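Local atomic coordinates of ComZ (PDB entry 6QVI), a protein that is a competence-associated pilin of Thermus thermophilus, with a pseudopilin-like domain and a beta-solenoid domain, and probably acts as a DNA receptor at the pilus tip. Residues 321-325 / 326-330. Numbering follows the deposited sequence.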
ATOM      1  N   ALA A 321     -18.534  -5.851 -28.806  1.00 79.68           N
ATOM      2  CA  ALA A 321     -19.432  -4.746 -28.545  1.00 82.41           C
ATOM      3  C   ALA A 321     -18.947  -3.564 -29.366  1.00 83.44           C
ATOM      4  O   ALA A 321     -17.742  -3.385 -29.568  1.00 83.10           O
ATOM      5  CB  ALA A 321     -19.483  -4.402 -27.051  1.00 85.88           C
ATOM      6  N   THR A 322     -19.898  -2.761 -29.825  1.00 81.58           N
ATOM      7  CA  THR A 322     -19.637  -1.669 -30.746  1.00 80.15           C
ATOM      8  C   THR A 322     -19.237  -0.397 -30.022  1.00 84.51           C
ATOM      9  O   THR A 322     -19.625  -0.174 -28.874  1.00 91.52           O
ATOM     10  CB  THR A 322     -20.887  -1.415 -31.561  1.00 85.99           C
ATOM     11  OG1 THR A 322     -21.912  -0.945 -30.674  1.00 88.67           O
ATOM     12  CG2 THR A 322     -21.335  -2.720 -32.201  1.00 87.44           C
ATOM     13  N   LEU A 323     -18.449   0.436 -30.705  1.00 84.57           N
ATOM     14  CA  LEU A 323     -18.070   1.756 -30.214  1.00 85.11           C
ATOM     15  C   LEU A 323     -18.680   2.860 -31.069  1.00 98.39           C
ATOM     16  O   LEU A 323     -19.064   2.647 -32.224  1.00103.87           O
ATOM     17  CB  LEU A 323     -16.549   1.926 -30.197  1.00 80.84           C
ATOM     18  CG  LEU A 323     -15.747   1.226 -29.094  1.00 76.23           C
ATOM     19  CD1 LEU A 323     -14.265   1.544 -29.254  1.00 72.85           C
ATOM     20  CD2 LEU A 323     -16.235   1.597 -27.674  1.00 73.07           C
ATOM     21  N   SER A 324     -18.766   4.057 -30.480  1.00103.54           N
ATOM     22  CA  SER A 324     -19.210   5.210 -31.262  1.00107.83           C
ATOM     23  C   SER A 324     -18.015   5.879 -31.948  1.00107.54           C
ATOM     24  O   SER A 324     -16.940   6.001 -31.350  1.00106.10           O
ATOM     25  CB  SER A 324     -19.936   6.224 -30.375  1.00111.63           C
ATOM     26  OG  SER A 324     -19.766   7.555 -30.833  1.00113.00           O
ATOM     27  N   PRO A 325     -18.178   6.318 -33.197  1.00107.61           N
ATOM     28  CA  PRO A 325     -17.069   7.022 -33.872  1.00103.24           C
ATOM     29  C   PRO A 325     -16.610   8.299 -33.166  1.00102.72           C
ATOM     30  O   PRO A 325     -15.446   8.685 -33.316  1.00 93.23           O
ATOM     31  CB  PRO A 325     -17.642   7.321 -35.271  1.00 98.69           C
ATOM     32  CG  PRO A 325     -18.866   6.447 -35.414  1.00 96.49           C
ATOM     33  CD  PRO A 325     -19.395   6.262 -34.025  1.00103.84           C
ATOM     34  N   SER A 326     -17.494   8.992 -32.439  1.00111.53           N
ATOM     35  CA  SER A 326     -17.065  10.099 -31.583  1.00112.97           C
ATOM     36  C   SER A 326     -15.874   9.681 -30.722  1.00109.60           C
ATOM     37  O   SER A 326     -14.907  10.438 -30.558  1.00114.40           O
ATOM     38  CB  SER A 326     -18.197  10.583 -30.684  1.00116.37           C
ATOM     39  OG  SER A 326     -18.716   9.530 -29.892  1.00117.33           O
ATOM     40  N   CYS A 327     -15.969   8.492 -30.110  1.00 99.55           N
ATOM     41  CA  CYS A 327     -14.917   8.025 -29.216  1.00 90.85           C
ATOM     42  C   CYS A 327     -13.583   7.945 -29.952  1.00 78.82           C
ATOM     43  O   CYS A 327     -12.575   8.506 -29.502  1.00 75.53           O
ATOM     44  CB  CYS A 327     -15.316   6.670 -28.610  1.00 96.02           C
ATOM     45  SG  CYS A 327     -13.997   5.834 -27.663  1.00 97.74           S
ATOM     46  N   LEU A 328     -13.553   7.232 -31.082  1.00 74.54           N
ATOM     47  CA  LEU A 328     -12.303   7.068 -31.824  1.00 76.17           C
ATOM     48  C   LEU A 328     -11.820   8.366 -32.476  1.00 80.77           C
ATOM     49  O   LEU A 328     -10.607   8.541 -32.651  1.00 79.22           O
ATOM     50  CB  LEU A 328     -12.428   5.941 -32.856  1.00 77.87           C
ATOM     51  CG  LEU A 328     -12.418   4.540 -32.201  1.00 82.35           C
ATOM     52  CD1 LEU A 328     -13.002   3.434 -33.082  1.00 79.73           C
ATOM     53  CD2 LEU A 328     -11.023   4.168 -31.737  1.00 82.37           C
ATOM     54  N   GLN A 329     -12.738   9.275 -32.856  1.00 85.53           N
ATOM     55  CA  GLN A 329     -12.317  10.575 -33.375  1.00 87.74           C
ATOM     56  C   GLN A 329     -11.428  11.302 -32.365  1.00 88.38           C
ATOM     57  O   GLN A 329     -10.432  11.928 -32.738  1.00 94.44           O
ATOM     58  CB  GLN A 329     -13.546  11.426 -33.736  1.00 99.19           C
ATOM     59  CG  GLN A 329     -14.294  11.119 -35.079  1.00107.92           C
ATOM     60  CD  GLN A 329     -13.819  11.989 -36.280  1.00117.25           C
ATOM     61  OE1 GLN A 329     -12.971  12.880 -36.128  1.00125.40           O
ATOM     62  NE2 GLN A 329     -14.383  11.735 -37.471  1.00110.84           N
ATOM     63  N   ALA A 330     -11.749  11.205 -31.075  1.00 87.59           N
ATOM     64  CA  ALA A 330     -11.042  12.001 -30.077  1.00 85.76           C
ATOM     65  C   ALA A 330      -9.551  11.656 -29.976  1.00 80.64           C
ATOM     66  O   ALA A 330      -8.769  12.478 -29.470  1.00 73.07           O
ATOM     67  CB  ALA A 330     -11.723  11.851 -28.717  1.00 85.19           C
TER
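Leu323 lays its CD1 methyl against CD1 of Leu328 at 4.5 Å, a light methyl-to-methyl touch rather than a deep overlap. Its side chain sets out toward the helical turn that follows, and both leucines also rest on Val315 of strand 312-317, so the strand backs the pair; Leu328 reaches Leu313 of that strand as well. One residue on, Ser324 occupies the N-cap position of helix 325-329. Its OG is hydrogen-bonded to OG of Ser326 (2.4 Å, a length not to be read closely at this resolution), and either hydroxyl could be the donor. Ser326 holds its hydroxyl between its own backbone N and carbonyl carbon (chi1 57°), which turns OG back toward the cap residue. This short helix lies at the surface of the beta-solenoid domain, the centre of the contact about 35 Å from that of the chain. Pro325 is its first residue: the ring lies on the exposed side, while the carbonyl behind it accepts the i to i+4 bond from N of Gln329 at 2.8 Å, with an N-H...O angle of 159°. The carbonyl of Ser324 receives a weaker, more bent bond from N of Cys327. Past the Pro325 carbonyl runs the side chain of Gln329, whose CG comes within 3.2 Å of that O before the chain bends at chi2. On the buried side, Cys327 carries SG anti to its backbone N (chi1 171°) and forms a disulfide with Cys345, tying the turn covalently to strand 343-348.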